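PDB 3LNV: saframycin Mx1 synthetase B from Legionella pneumophila subsp. pneumophila, which belongs to the AMP-binding enzymes of the ANL superfamily, pairing a large N-terminal portion with a smaller C-terminal domain. Local coordinates for residues Pro64-Leu69 / Lys115-Leu120; Ile210-Leu215 / Ile238-Phe243; Ser244-Pro249 / Tyr271-Lys276; Thr305-Tyr310 / Phe318-Phe323; Thr347-Lys352 / Pro368-Leu373. All coordinates share one frame; numbering follows the deposited sequence.

Contacts 1, 2 and 3 are buried, whereas contacts 4 and 5 are only partly so. Contacts 1 and 2 each join neighbouring parallel strands, in two different sheets, with backbone hydrogen bonds between the strands and apolar side chains on their faces; contact 5 pairs two antiparallel strands farther from the centre, with Thr347 and two lysines toward its more exposed margin. Contacts 2 and 3 share helix 242-247 and touch where Trp214 packs on Phe245. Contact 3 in turn meets contact 4, Tyr271 and Val275 lying against Phe309. These two rely on aromatic rings rather than strand pairing. Contact 1 stands apart, its centre about 49 Å from that of contact 5.

Contact 1 (Pro64-Leu69 / Lys115-Leu120); sequences PGDRVL and KPVIVL
Leu69 bonds through both its N and its O to the chain at Ile118-Leu120, pairing strands 67-71 and 118-121 as parallel neighbours in a mixed beta-sheet. Leu69 N donates to Ile118 O over 3.0 Å. Leu69 O accepts from Leu120 N at 2.8 Å in a nearly straight bond (168°). Two residues before Leu69, Arg67 O accepts from Val117 N (3.1 Å), and before the strand pairing proper a water bridges Arg67 N and Lys115 O. Pro116, which has no N-H to offer, suits this margin of the pairing.

Apolar branches fill both faces. Leu69 and Val119 lie side by side, pointing the same way, with Leu69 CD2 3.6 Å from Val119 CG2. On the other face Val68 CG1, anti to its own N (chi1 175°), touches Leu120 CD1 at 3.6 Å, and helix 43-59 packs on Leu120 from beyond. Beta-branched valines fit these extended backbones.

The polar part gathers round Arg67, whose chain bends back at chi2 and chi3. Its NE bonds to Ser114 O, the bridging water sits over one guanidinium face, and NH1 meets Gly65 O at 2.8 Å, close to the guanidinium plane.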
# COMPACT_ATOMS: atom_id res chain seq x y z
N PRO A 64 -22.24 -13.16 -12.73
CA PRO A 64 -22.04 -11.83 -12.11
C PRO A 64 -22.27 -11.87 -10.59
O PRO A 64 -23.22 -12.48 -10.12
CB PRO A 64 -23.08 -10.95 -12.80
CG PRO A 64 -23.31 -11.63 -14.15
CD PRO A 64 -23.07 -13.10 -13.95
N GLY A 65 -21.38 -11.24 -9.82
CA GLY A 65 -21.48 -11.27 -8.37
C GLY A 65 -20.58 -12.29 -7.70
O GLY A 65 -20.21 -12.13 -6.52
N ASP A 66 -20.21 -13.32 -8.44
CA ASP A 66 -19.30 -14.34 -7.95
C ASP A 66 -17.95 -13.70 -7.69
O ASP A 66 -17.56 -12.79 -8.42
CB ASP A 66 -19.11 -15.48 -8.96
CG ASP A 66 -20.27 -16.46 -9.02
OD1 ASP A 66 -21.21 -16.36 -8.19
OD2 ASP A 66 -20.24 -17.36 -9.89
N ARG A 67 -17.25 -14.15 -6.65
CA ARG A 67 -15.89 -13.68 -6.41
C ARG A 67 -14.90 -14.53 -7.20
O ARG A 67 -15.05 -15.75 -7.27
CB ARG A 67 -15.53 -13.74 -4.92
CG ARG A 67 -16.00 -12.53 -4.09
CD ARG A 67 -17.54 -12.50 -3.96
NE ARG A 67 -18.02 -13.65 -3.19
CZ ARG A 67 -19.21 -14.23 -3.33
NH1 ARG A 67 -20.07 -13.78 -4.23
NH2 ARG A 67 -19.54 -15.27 -2.55
N VAL A 68 -13.88 -13.89 -7.77
CA VAL A 68 -12.80 -14.65 -8.39
C VAL A 68 -11.47 -14.24 -7.76
O VAL A 68 -11.11 -13.05 -7.74
CB VAL A 68 -12.76 -14.38 -9.90
CG1 VAL A 68 -11.56 -15.08 -10.53
CG2 VAL A 68 -14.08 -14.79 -10.57
N LEU A 69 -10.74 -15.21 -7.22
CA LEU A 69 -9.47 -14.91 -6.55
C LEU A 69 -8.33 -14.72 -7.56
O LEU A 69 -8.24 -15.45 -8.54
CB LEU A 69 -9.12 -16.05 -5.58
CG LEU A 69 -7.99 -15.78 -4.58
CD1 LEU A 69 -8.44 -14.86 -3.42
CD2 LEU A 69 -7.49 -17.12 -4.05
N LYS A 115 -15.33 -16.71 -0.43
CA LYS A 115 -15.90 -17.86 -1.13
C LYS A 115 -15.84 -17.79 -2.67
O LYS A 115 -16.86 -17.93 -3.35
CB LYS A 115 -17.33 -18.08 -0.64
CG LYS A 115 -17.35 -18.20 0.88
CD LYS A 115 -18.78 -18.07 1.43
CE LYS A 115 -18.98 -18.95 2.65
NZ LYS A 115 -18.03 -18.70 3.76
N PRO A 116 -14.63 -17.61 -3.22
CA PRO A 116 -14.52 -17.47 -4.67
C PRO A 116 -14.87 -18.78 -5.37
O PRO A 116 -14.74 -19.83 -4.75
CB PRO A 116 -13.03 -17.14 -4.87
CG PRO A 116 -12.34 -17.67 -3.64
CD PRO A 116 -13.34 -17.43 -2.54
N VAL A 117 -15.35 -18.72 -6.61
CA VAL A 117 -15.69 -19.92 -7.35
C VAL A 117 -14.53 -20.42 -8.21
O VAL A 117 -14.48 -21.60 -8.61
CB VAL A 117 -16.93 -19.70 -8.25
CG1 VAL A 117 -18.16 -19.40 -7.40
CG2 VAL A 117 -16.68 -18.56 -9.22
N ILE A 118 -13.60 -19.52 -8.50
CA ILE A 118 -12.42 -19.83 -9.33
C ILE A 118 -11.25 -18.99 -8.81
O ILE A 118 -11.46 -17.90 -8.26
CB ILE A 118 -12.67 -19.47 -10.81
CG1 ILE A 118 -13.71 -20.40 -11.44
CG2 ILE A 118 -11.37 -19.53 -11.63
CD1 ILE A 118 -14.33 -19.80 -12.72
N VAL A 119 -10.03 -19.50 -8.95
CA VAL A 119 -8.83 -18.70 -8.72
C VAL A 119 -7.95 -18.61 -9.99
O VAL A 119 -7.72 -19.62 -10.66
CB VAL A 119 -7.98 -19.23 -7.52
CG1 VAL A 119 -7.60 -20.68 -7.73
CG2 VAL A 119 -6.70 -18.37 -7.32
N LEU A 120 -7.46 -17.42 -10.32
CA LEU A 120 -6.57 -17.27 -11.47
C LEU A 120 -5.15 -17.01 -11.01
O LEU A 120 -4.95 -16.28 -10.04
CB LEU A 120 -7.02 -16.10 -12.36
CG LEU A 120 -8.19 -16.30 -13.30
CD1 LEU A 120 -9.28 -16.97 -12.57
CD2 LEU A 120 -8.67 -14.94 -13.82
O HOH W 1 -18.28 -16.47 -5.38

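Contact 2 (Ile210-Leu215 / Ile238-Phe243); sequences IIFSWL and IMMSPF
Strand 210-213 runs parallel to residues 238-240, with Ile238 N donating to Ile211 O (2.8 Å), Ser213 N to Ile238 O and Met240 N to Ser213 O. The two strands belong to a beta-alpha-beta unit whose connecting helix, 220-233, packs on Ser213 and Met239. Phe212 and Ile238 share the other face. With CG anti to its backbone N (chi1 -177°), the Phe212 ring crosses Ile238 at about a right angle, CD1 lying 3.7 Å from Ile238 CG2. The far rim of the ring, at CZ, meets Met240 CG at 4.0 Å.

Met240, a selenomethionine, is extended beyond CG, long and flexible enough to pass Phe212 and set its CE 3.6 Å from Trp214 CB. Past the strands, Ser241 takes the N-cap position and Pro242 opens the helix, where the lack of an N-H costs no helical bond. A water joins Leu215 O to Met240 O. Ser213 OG, anti to its own N, closes an ST turn by accepting from Leu215 N at 3.1 Å.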
# COMPACT_ATOMS: atom_id res chain seq x y z
N ILE A 210 3.23 10.50 -16.82
CA ILE A 210 3.81 9.16 -16.80
C ILE A 210 3.96 8.68 -15.37
O ILE A 210 4.74 9.27 -14.60
CB ILE A 210 5.20 9.12 -17.47
CG1 ILE A 210 5.10 9.52 -18.93
CG2 ILE A 210 5.83 7.72 -17.37
CD1 ILE A 210 4.21 8.64 -19.69
N ILE A 211 3.23 7.64 -14.98
CA ILE A 211 3.28 7.18 -13.60
C ILE A 211 4.23 6.01 -13.52
O ILE A 211 4.08 5.03 -14.28
CB ILE A 211 1.91 6.75 -13.09
CG1 ILE A 211 0.96 7.95 -13.03
CG2 ILE A 211 2.03 6.09 -11.67
CD1 ILE A 211 -0.49 7.53 -12.63
N PHE A 212 5.23 6.10 -12.66
CA PHE A 212 6.06 4.93 -12.40
C PHE A 212 5.76 4.33 -11.03
O PHE A 212 5.51 5.06 -10.05
CB PHE A 212 7.58 5.22 -12.51
CG PHE A 212 8.43 3.99 -12.32
CD1 PHE A 212 8.87 3.25 -13.43
CD2 PHE A 212 8.74 3.53 -11.04
CE1 PHE A 212 9.63 2.10 -13.27
CE2 PHE A 212 9.52 2.38 -10.86
CZ PHE A 212 9.96 1.66 -11.99
N SER A 213 5.78 3.01 -10.93
CA SER A 213 5.46 2.37 -9.66
C SER A 213 6.13 1.03 -9.43
O SER A 213 6.13 0.18 -10.32
CB SER A 213 3.95 2.22 -9.52
OG SER A 213 3.60 1.49 -8.34
N TRP A 214 6.65 0.82 -8.22
CA TRP A 214 7.12 -0.50 -7.79
C TRP A 214 6.19 -1.09 -6.71
O TRP A 214 6.46 -2.17 -6.18
CB TRP A 214 8.56 -0.46 -7.24
CG TRP A 214 8.75 0.54 -6.09
CD1 TRP A 214 9.24 1.80 -6.19
CD2 TRP A 214 8.41 0.36 -4.70
NE1 TRP A 214 9.24 2.42 -4.96
CE2 TRP A 214 8.74 1.56 -4.03
CE3 TRP A 214 7.86 -0.69 -3.96
CZ2 TRP A 214 8.54 1.74 -2.67
CZ3 TRP A 214 7.67 -0.52 -2.62
CH2 TRP A 214 8.00 0.70 -1.98
N LEU A 215 5.13 -0.36 -6.39
CA LEU A 215 4.31 -0.68 -5.23
C LEU A 215 3.50 -1.95 -5.44
O LEU A 215 3.06 -2.21 -6.55
CB LEU A 215 3.34 0.47 -4.91
CG LEU A 215 3.93 1.86 -4.65
CD1 LEU A 215 2.83 2.86 -4.38
CD2 LEU A 215 4.96 1.83 -3.51
N ILE A 238 4.19 2.69 -15.82
CA ILE A 238 5.41 1.93 -15.97
C ILE A 238 5.73 1.36 -14.61
O ILE A 238 5.68 2.08 -13.61
CB ILE A 238 6.56 2.82 -16.50
CG1 ILE A 238 6.13 3.51 -17.80
CG2 ILE A 238 7.84 1.98 -16.70
CD1 ILE A 238 7.23 4.29 -18.52
N MSE A 239 6.03 0.07 -14.54
CA MSE A 239 6.10 -0.61 -13.26
C MSE A 239 7.19 -1.68 -13.22
O MSE A 239 7.65 -2.17 -14.26
CB MSE A 239 4.77 -1.29 -12.97
CG MSE A 239 3.63 -0.35 -12.66
SE MSE A 239 1.93 -1.15 -13.25
CE MSE A 239 2.38 -1.12 -15.16
N MSE A 240 7.59 -2.01 -11.99
CA MSE A 240 8.42 -3.17 -11.67
C MSE A 240 7.89 -3.78 -10.36
O MSE A 240 6.97 -3.24 -9.75
CB MSE A 240 9.88 -2.78 -11.47
CG MSE A 240 10.11 -1.89 -10.26
SE MSE A 240 12.01 -1.45 -10.12
CE MSE A 240 11.90 -0.18 -8.65
N SER A 241 8.48 -4.89 -9.93
CA SER A 241 7.99 -5.57 -8.75
C SER A 241 8.57 -4.94 -7.49
O SER A 241 9.68 -4.39 -7.51
CB SER A 241 8.37 -7.06 -8.79
OG SER A 241 9.77 -7.21 -8.56
N PRO A 242 7.81 -4.98 -6.39
CA PRO A 242 8.34 -4.54 -5.10
C PRO A 242 9.66 -5.24 -4.75
O PRO A 242 10.57 -4.58 -4.25
CB PRO A 242 7.24 -4.98 -4.12
CG PRO A 242 5.99 -5.04 -4.93
CD PRO A 242 6.40 -5.40 -6.32
N PHE A 243 9.75 -6.55 -5.00
CA PHE A 243 10.96 -7.31 -4.71
C PHE A 243 12.16 -6.67 -5.38
O PHE A 243 13.26 -6.62 -4.81
CB PHE A 243 10.80 -8.79 -5.14
CG PHE A 243 12.10 -9.58 -5.12
CD1 PHE A 243 12.47 -10.31 -4.00
CD2 PHE A 243 12.94 -9.59 -6.23
CE1 PHE A 243 13.67 -11.02 -3.98
CE2 PHE A 243 14.13 -10.31 -6.22
CZ PHE A 243 14.49 -11.03 -5.09
O HOH W 2 4.39 -3.64 -8.46

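Contact 3 (Ser244-Pro249 / Tyr271-Lys276); sequences SFLQNP and YDYCVK
Helix 242-247 ends against the side of helix 268-277, and Tyr273 bridges the two by donating its OH to Leu246 O. The bond is short at 2.6 Å and lies in the carbonyl plane, on a lone pair; Arg277 NH1 also bonds to the same hydroxyl. CG of Tyr273 is anti to the backbone N (chi1 -174°), which sends the ring toward helix 242-247.

This is helix-helix packing within the AMP-binding portion, where helix 515-533 of the C-terminal part covers Tyr273, Phe526 stacking on its ring. Tyr273 and Phe245 form an offset edge-to-face pair. The Tyr273 edge turns to the Phe245 face, with centroids 5.7 Å apart and planes at 67°. Cys274 adds a sulfur-aromatic contact: its SG lies in the plane of the Phe245 ring, 3.9 Å from Phe245 CE1, a small, polarisable group suited to a ring edge. Pro249, a compact apolar ring just beyond the helix, packs across Tyr273, with Pro249 CG 3.4 Å from Tyr273 CE2.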
# COMPACT_ATOMS: atom_id res chain seq x y z
N SER A 244 11.95 -6.17 -6.59
CA SER A 244 13.02 -5.51 -7.32
C SER A 244 13.46 -4.23 -6.62
O SER A 244 14.66 -3.93 -6.56
CB SER A 244 12.59 -5.20 -8.76
OG SER A 244 12.16 -6.38 -9.43
N PHE A 245 12.50 -3.47 -6.10
CA PHE A 245 12.86 -2.24 -5.41
C PHE A 245 13.61 -2.59 -4.12
O PHE A 245 14.64 -2.00 -3.82
CB PHE A 245 11.64 -1.35 -5.12
CG PHE A 245 11.92 -0.24 -4.16
CD1 PHE A 245 12.75 0.81 -4.53
CD2 PHE A 245 11.39 -0.25 -2.89
CE1 PHE A 245 13.04 1.84 -3.63
CE2 PHE A 245 11.67 0.78 -2.00
CZ PHE A 245 12.50 1.83 -2.39
N LEU A 246 13.10 -3.57 -3.38
CA LEU A 246 13.70 -3.99 -2.11
C LEU A 246 15.14 -4.46 -2.26
O LEU A 246 15.98 -4.22 -1.39
CB LEU A 246 12.87 -5.10 -1.45
CG LEU A 246 11.83 -4.65 -0.44
CD1 LEU A 246 12.51 -4.23 0.87
CD2 LEU A 246 11.01 -3.49 -0.99
N GLN A 247 15.40 -5.14 -3.37
CA GLN A 247 16.71 -5.70 -3.66
C GLN A 247 17.69 -4.63 -4.16
O GLN A 247 18.90 -4.72 -3.95
CB GLN A 247 16.56 -6.76 -4.74
CG GLN A 247 17.70 -7.74 -4.83
CD GLN A 247 17.64 -8.57 -6.10
OE1 GLN A 247 17.14 -8.12 -7.13
NE2 GLN A 247 18.18 -9.79 -6.03
N ASN A 248 17.15 -3.60 -4.82
CA ASN A 248 17.97 -2.57 -5.44
C ASN A 248 17.22 -1.27 -5.58
O ASN A 248 16.80 -0.92 -6.66
CB ASN A 248 18.43 -3.02 -6.81
CG ASN A 248 19.49 -2.11 -7.40
OD1 ASN A 248 20.19 -1.41 -6.67
ND2 ASN A 248 19.61 -2.12 -8.71
N PRO A 249 17.06 -0.55 -4.46
CA PRO A 249 16.25 0.67 -4.38
C PRO A 249 16.61 1.61 -5.52
O PRO A 249 15.75 2.26 -6.09
CB PRO A 249 16.67 1.30 -3.04
CG PRO A 249 17.37 0.23 -2.28
CD PRO A 249 17.80 -0.85 -3.23
N TYR A 271 11.46 6.36 1.07
CA TYR A 271 12.39 7.47 0.85
C TYR A 271 13.65 7.34 1.71
O TYR A 271 14.76 7.54 1.23
CB TYR A 271 11.68 8.82 1.04
CG TYR A 271 10.61 9.05 -0.02
CD1 TYR A 271 10.96 9.39 -1.32
CD2 TYR A 271 9.27 8.86 0.27
CE1 TYR A 271 9.99 9.57 -2.31
CE2 TYR A 271 8.30 9.04 -0.69
CZ TYR A 271 8.66 9.39 -1.97
OH TYR A 271 7.69 9.57 -2.91
N ASP A 272 13.46 7.00 2.99
CA ASP A 272 14.58 6.67 3.89
C ASP A 272 15.41 5.48 3.37
O ASP A 272 16.66 5.46 3.46
CB ASP A 272 14.02 6.33 5.27
CG ASP A 272 13.63 7.57 6.04
OD1 ASP A 272 14.41 8.55 6.00
OD2 ASP A 272 12.55 7.55 6.68
N TYR A 273 14.72 4.49 2.83
CA TYR A 273 15.39 3.26 2.38
C TYR A 273 16.34 3.55 1.22
O TYR A 273 17.40 2.93 1.10
CB TYR A 273 14.34 2.22 2.00
CG TYR A 273 14.89 0.86 1.65
CD1 TYR A 273 15.54 0.10 2.61
CD2 TYR A 273 14.72 0.33 0.38
CE1 TYR A 273 16.03 -1.13 2.31
CE2 TYR A 273 15.21 -0.93 0.07
CZ TYR A 273 15.86 -1.65 1.05
OH TYR A 273 16.35 -2.90 0.78
N CYS A 274 15.96 4.49 0.35
CA CYS A 274 16.85 4.91 -0.73
C CYS A 274 18.05 5.65 -0.14
O CYS A 274 19.19 5.44 -0.55
CB CYS A 274 16.15 5.86 -1.69
SG CYS A 274 14.89 5.15 -2.78
N VAL A 275 17.78 6.56 0.78
CA VAL A 275 18.86 7.29 1.43
C VAL A 275 19.82 6.29 2.08
O VAL A 275 21.02 6.32 1.86
CB VAL A 275 18.31 8.30 2.45
CG1 VAL A 275 19.46 8.98 3.21
CG2 VAL A 275 17.47 9.35 1.74
N LYS A 276 19.27 5.37 2.85
CA LYS A 276 20.08 4.42 3.60
C LYS A 276 20.97 3.55 2.70
O LYS A 276 22.16 3.36 3.01
CB LYS A 276 19.19 3.53 4.46
CG LYS A 276 19.94 2.76 5.54
CD LYS A 276 19.80 3.39 6.91
CE LYS A 276 20.83 2.80 7.87
NZ LYS A 276 21.48 3.88 8.64

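Contact 4 (Thr305-Tyr310 / Phe318-Phe323); sequences TMEHFY and FRKEAF
Met306 and Phe323 make the dense side of this contact. CG of the selenomethionine Met306 sits almost centrally over the Phe323 ring, 3.5 Å from its centroid and 4° off the normal, and SE continues over the same face as a Met-aromatic contact. Phe318 CZ lies over the opposite face, toward the rim, sandwiching the ring. Phe309, its CG anti to the backbone N (chi1 -176°), presents its edge to the face of Phe318 in a T-shaped pair with centroids 5.0 Å apart and planes at 88°. Flat rings suit such an aromatic cluster, offering both face and edge.

Toward solvent the packing thins. Lys320 CB rests over one face of Tyr310 as a CH-pi contact, 4.0 Å from the ring centroid. The Lys320-Glu307 salt bridge is uncertain, since Glu307 OE2 is doubtfully placed; OE1 bonds to Gln311.

Phe309 of helix 303-313 also packs on Cys274 and Val275 of helix 268-277, while Phe318 and Phe323, leading into strand 323-328, lie on Ala294 of strand 293-296.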
# COMPACT_ATOMS: atom_id res chain seq x y z
N THR A 305 12.42 12.48 7.03
CA THR A 305 12.58 11.59 5.89
C THR A 305 12.71 12.37 4.59
O THR A 305 13.57 12.10 3.75
CB THR A 305 11.33 10.69 5.76
OG1 THR A 305 11.22 9.85 6.92
CG2 THR A 305 11.39 9.84 4.50
N MSE A 306 11.82 13.33 4.42
CA MSE A 306 11.78 14.11 3.19
C MSE A 306 12.98 15.07 3.09
O MSE A 306 13.62 15.16 2.04
CB MSE A 306 10.43 14.81 3.07
CG MSE A 306 9.30 13.80 2.81
SE MSE A 306 7.53 14.62 2.55
CE MSE A 306 7.18 15.29 4.37
N GLU A 307 13.32 15.73 4.19
CA GLU A 307 14.54 16.55 4.24
C GLU A 307 15.75 15.67 3.89
O GLU A 307 16.58 16.04 3.05
CB GLU A 307 14.72 17.15 5.64
CG GLU A 307 15.27 18.60 5.77
CD GLU A 307 15.80 19.25 4.48
OE1 GLU A 307 17.03 19.43 4.35
OE2 GLU A 307 14.99 19.62 3.62
N HIS A 308 15.85 14.49 4.50
CA HIS A 308 16.98 13.60 4.22
C HIS A 308 17.02 13.25 2.74
O HIS A 308 18.07 13.27 2.11
CB HIS A 308 16.93 12.29 5.03
CG HIS A 308 17.34 12.43 6.47
ND1 HIS A 308 17.28 11.39 7.37
CD2 HIS A 308 17.81 13.50 7.16
CE1 HIS A 308 17.70 11.80 8.55
NE2 HIS A 308 18.03 13.08 8.45
N PHE A 309 15.87 12.89 2.18
CA PHE A 309 15.84 12.44 0.79
C PHE A 309 16.16 13.59 -0.18
O PHE A 309 16.92 13.44 -1.15
CB PHE A 309 14.46 11.84 0.49
CG PHE A 309 14.35 11.25 -0.86
CD1 PHE A 309 13.96 12.05 -1.93
CD2 PHE A 309 14.68 9.92 -1.09
CE1 PHE A 309 13.87 11.51 -3.22
CE2 PHE A 309 14.61 9.37 -2.37
CZ PHE A 309 14.19 10.17 -3.44
N TYR A 310 15.58 14.74 0.09
CA TYR A 310 15.90 15.93 -0.69
C TYR A 310 17.41 16.19 -0.74
O TYR A 310 17.97 16.41 -1.82
CB TYR A 310 15.19 17.14 -0.10
CG TYR A 310 15.65 18.41 -0.75
CD1 TYR A 310 15.47 18.61 -2.12
CD2 TYR A 310 16.27 19.42 -0.01
CE1 TYR A 310 15.89 19.75 -2.74
CE2 TYR A 310 16.71 20.59 -0.63
CZ TYR A 310 16.51 20.75 -2.00
OH TYR A 310 16.92 21.89 -2.64
N PHE A 318 16.27 16.19 -8.19
CA PHE A 318 15.09 16.09 -7.33
C PHE A 318 14.78 17.41 -6.64
O PHE A 318 15.67 18.01 -6.02
CB PHE A 318 15.21 14.99 -6.28
CG PHE A 318 13.94 14.83 -5.46
CD1 PHE A 318 12.85 14.15 -5.99
CD2 PHE A 318 13.82 15.41 -4.22
CE1 PHE A 318 11.69 14.01 -5.26
CE2 PHE A 318 12.65 15.30 -3.50
CZ PHE A 318 11.58 14.59 -4.02
N ARG A 319 13.52 17.84 -6.72
CA ARG A 319 13.05 19.07 -6.11
C ARG A 319 12.13 18.81 -4.91
O ARG A 319 11.22 17.99 -4.99
CB ARG A 319 12.32 19.95 -7.13
CG ARG A 319 13.26 20.67 -8.11
CD ARG A 319 12.50 21.57 -9.06
NE ARG A 319 12.53 22.98 -8.66
CZ ARG A 319 12.14 23.99 -9.44
NH1 ARG A 319 11.69 23.74 -10.67
NH2 ARG A 319 12.20 25.24 -9.00
N LYS A 320 12.37 19.54 -3.82
CA LYS A 320 11.58 19.37 -2.62
C LYS A 320 10.12 19.73 -2.86
O LYS A 320 9.23 19.23 -2.17
CB LYS A 320 12.15 20.21 -1.47
CG LYS A 320 11.85 19.65 -0.09
CD LYS A 320 12.10 20.69 1.00
CE LYS A 320 12.69 20.05 2.24
NZ LYS A 320 11.76 19.14 2.96
N GLU A 321 9.87 20.59 -3.85
CA GLU A 321 8.52 20.94 -4.29
C GLU A 321 7.68 19.71 -4.61
O GLU A 321 6.46 19.75 -4.48
CB GLU A 321 8.56 21.78 -5.57
CG GLU A 321 8.97 23.23 -5.38
CD GLU A 321 10.45 23.42 -5.52
OE1 GLU A 321 10.84 24.30 -6.32
OE2 GLU A 321 11.22 22.68 -4.86
N ALA A 322 8.34 18.66 -5.08
CA ALA A 322 7.65 17.51 -5.64
C ALA A 322 6.96 16.69 -4.57
O ALA A 322 5.96 16.03 -4.85
CB ALA A 322 8.60 16.63 -6.42
N PHE A 323 7.51 16.72 -3.35
CA PHE A 323 6.93 15.97 -2.24
C PHE A 323 5.47 16.32 -1.99
O PHE A 323 5.10 17.49 -1.78
CB PHE A 323 7.74 16.12 -0.95
CG PHE A 323 8.82 15.11 -0.79
CD1 PHE A 323 8.55 13.75 -0.92
CD2 PHE A 323 10.12 15.50 -0.49
CE1 PHE A 323 9.54 12.80 -0.74
CE2 PHE A 323 11.13 14.56 -0.33
CZ PHE A 323 10.84 13.21 -0.45

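Contact 5 (Thr347-Lys352 / Pro368-Leu373); sequences TLTLAK and PGSYKL
Leu350 lays its CB over one face of the Tyr371 ring, 4.1 Å from the centroid and 22° off the normal, a CH-pi contact. Tyr371 adopts chi1 60°, with CG between its backbone N and carbonyl carbon, and this leans the ring across the neighbouring strand. Leu350 CD2 reaches further, meeting Leu373 CD1 at 3.6 Å. Tyr371 also stacks with His498.

Leu350, Tyr371 and Leu373 share one face of a two-stranded antiparallel sheet, in which Leu348-Leu373 and Leu350-Tyr371 are hydrogen-bonded pairs. Leu348 N donates to Leu373 O (2.9 Å), and Leu373 N returns the bond to Leu348 O at 2.8 Å; Leu350 and Tyr371 do likewise. Leu348 and Leu373 carry the apolar face onto Phe445 and Tyr452 of the neighbouring sheet, where aliphatic branches can pack on the rings.

Between the two pairs, Thr349 and Lys372 make a non-hydrogen-bonded pair on the other face. Thr349 OG1 bonds to Asp365, while its CG2 presses tightly on Ser370 CB at 3.4 Å. Lys372 passes Thr349 and bends at chi3 and chi4, bringing NZ 3.3 Å from Thr347 OG1. Beyond the strands Lys352 CB lies 3.3 Å from Gly369 O, a close approach that suits a residue without a side chain.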
# COMPACT_ATOMS: atom_id res chain seq x y z
N THR A 347 4.14 22.04 7.67
CA THR A 347 4.34 21.37 8.94
C THR A 347 3.77 22.23 10.08
O THR A 347 3.51 23.42 9.90
CB THR A 347 5.83 21.09 9.23
OG1 THR A 347 6.53 22.32 9.44
CG2 THR A 347 6.47 20.29 8.11
N LEU A 348 3.57 21.63 11.24
CA LEU A 348 3.21 22.38 12.44
C LEU A 348 4.11 21.88 13.56
O LEU A 348 4.52 20.71 13.54
CB LEU A 348 1.72 22.23 12.79
CG LEU A 348 0.65 22.95 11.94
CD1 LEU A 348 -0.74 22.45 12.30
CD2 LEU A 348 0.69 24.50 12.07
N THR A 349 4.45 22.75 14.51
CA THR A 349 5.22 22.34 15.68
C THR A 349 4.35 22.29 16.92
O THR A 349 3.72 23.29 17.30
CB THR A 349 6.48 23.23 15.91
OG1 THR A 349 7.33 23.16 14.76
CG2 THR A 349 7.27 22.75 17.14
N LEU A 350 4.28 21.12 17.54
CA LEU A 350 3.53 20.93 18.77
C LEU A 350 4.47 20.89 19.97
O LEU A 350 5.62 20.45 19.85
CB LEU A 350 2.69 19.65 18.71
CG LEU A 350 1.36 19.76 17.96
CD1 LEU A 350 1.55 20.35 16.55
CD2 LEU A 350 0.64 18.41 17.89
N ALA A 351 3.99 21.37 21.12
CA ALA A 351 4.71 21.28 22.39
C ALA A 351 4.76 19.84 22.87
O ALA A 351 3.97 19.00 22.44
CB ALA A 351 4.06 22.17 23.43
N LYS A 352 5.69 19.54 23.79
CA LYS A 352 5.83 18.16 24.27
C LYS A 352 4.59 17.66 24.99
O LYS A 352 4.22 16.50 24.84
CB LYS A 352 7.04 17.98 25.18
CG LYS A 352 7.58 16.55 25.14
CD LYS A 352 8.06 16.07 26.49
CE LYS A 352 8.45 14.59 26.44
NZ LYS A 352 8.35 13.93 27.78
N PRO A 368 11.80 23.31 23.42
CA PRO A 368 12.84 22.29 23.33
C PRO A 368 12.40 20.83 23.50
O PRO A 368 13.26 19.95 23.46
CB PRO A 368 13.75 22.66 24.49
CG PRO A 368 12.76 23.02 25.54
CD PRO A 368 11.81 23.92 24.76
N GLY A 369 11.12 20.58 23.71
CA GLY A 369 10.62 19.21 23.71
C GLY A 369 9.67 19.01 22.55
O GLY A 369 8.96 18.00 22.45
N SER A 370 9.66 19.99 21.65
CA SER A 370 8.68 20.06 20.57
C SER A 370 8.88 18.98 19.49
O SER A 370 9.92 18.33 19.43
CB SER A 370 8.70 21.46 19.94
OG SER A 370 9.98 21.74 19.39
N TYR A 371 7.86 18.79 18.66
CA TYR A 371 7.94 17.86 17.53
C TYR A 371 7.08 18.39 16.37
O TYR A 371 6.15 19.17 16.59
CB TYR A 371 7.54 16.45 17.95
CG TYR A 371 6.12 16.30 18.50
CD1 TYR A 371 5.82 16.64 19.81
CD2 TYR A 371 5.09 15.80 17.70
CE1 TYR A 371 4.53 16.51 20.32
CE2 TYR A 371 3.80 15.65 18.20
CZ TYR A 371 3.52 16.00 19.50
OH TYR A 371 2.23 15.86 19.98
N LYS A 372 7.40 17.97 15.15
CA LYS A 372 6.75 18.50 13.96
C LYS A 372 5.82 17.48 13.33
O LYS A 372 6.17 16.30 13.21
CB LYS A 372 7.79 18.91 12.91
CG LYS A 372 8.85 19.86 13.42
CD LYS A 372 9.88 20.13 12.34
CE LYS A 372 9.28 20.96 11.22
NZ LYS A 372 8.97 22.32 11.73
N LEU A 373 4.65 17.95 12.92
CA LEU A 373 3.71 17.11 12.19
C LEU A 373 3.63 17.64 10.76
O LEU A 373 3.64 18.85 10.54
CB LEU A 373 2.34 17.12 12.86
CG LEU A 373 2.37 16.42 14.23
CD1 LEU A 373 1.01 16.47 14.88
CD2 LEU A 373 2.85 14.96 14.06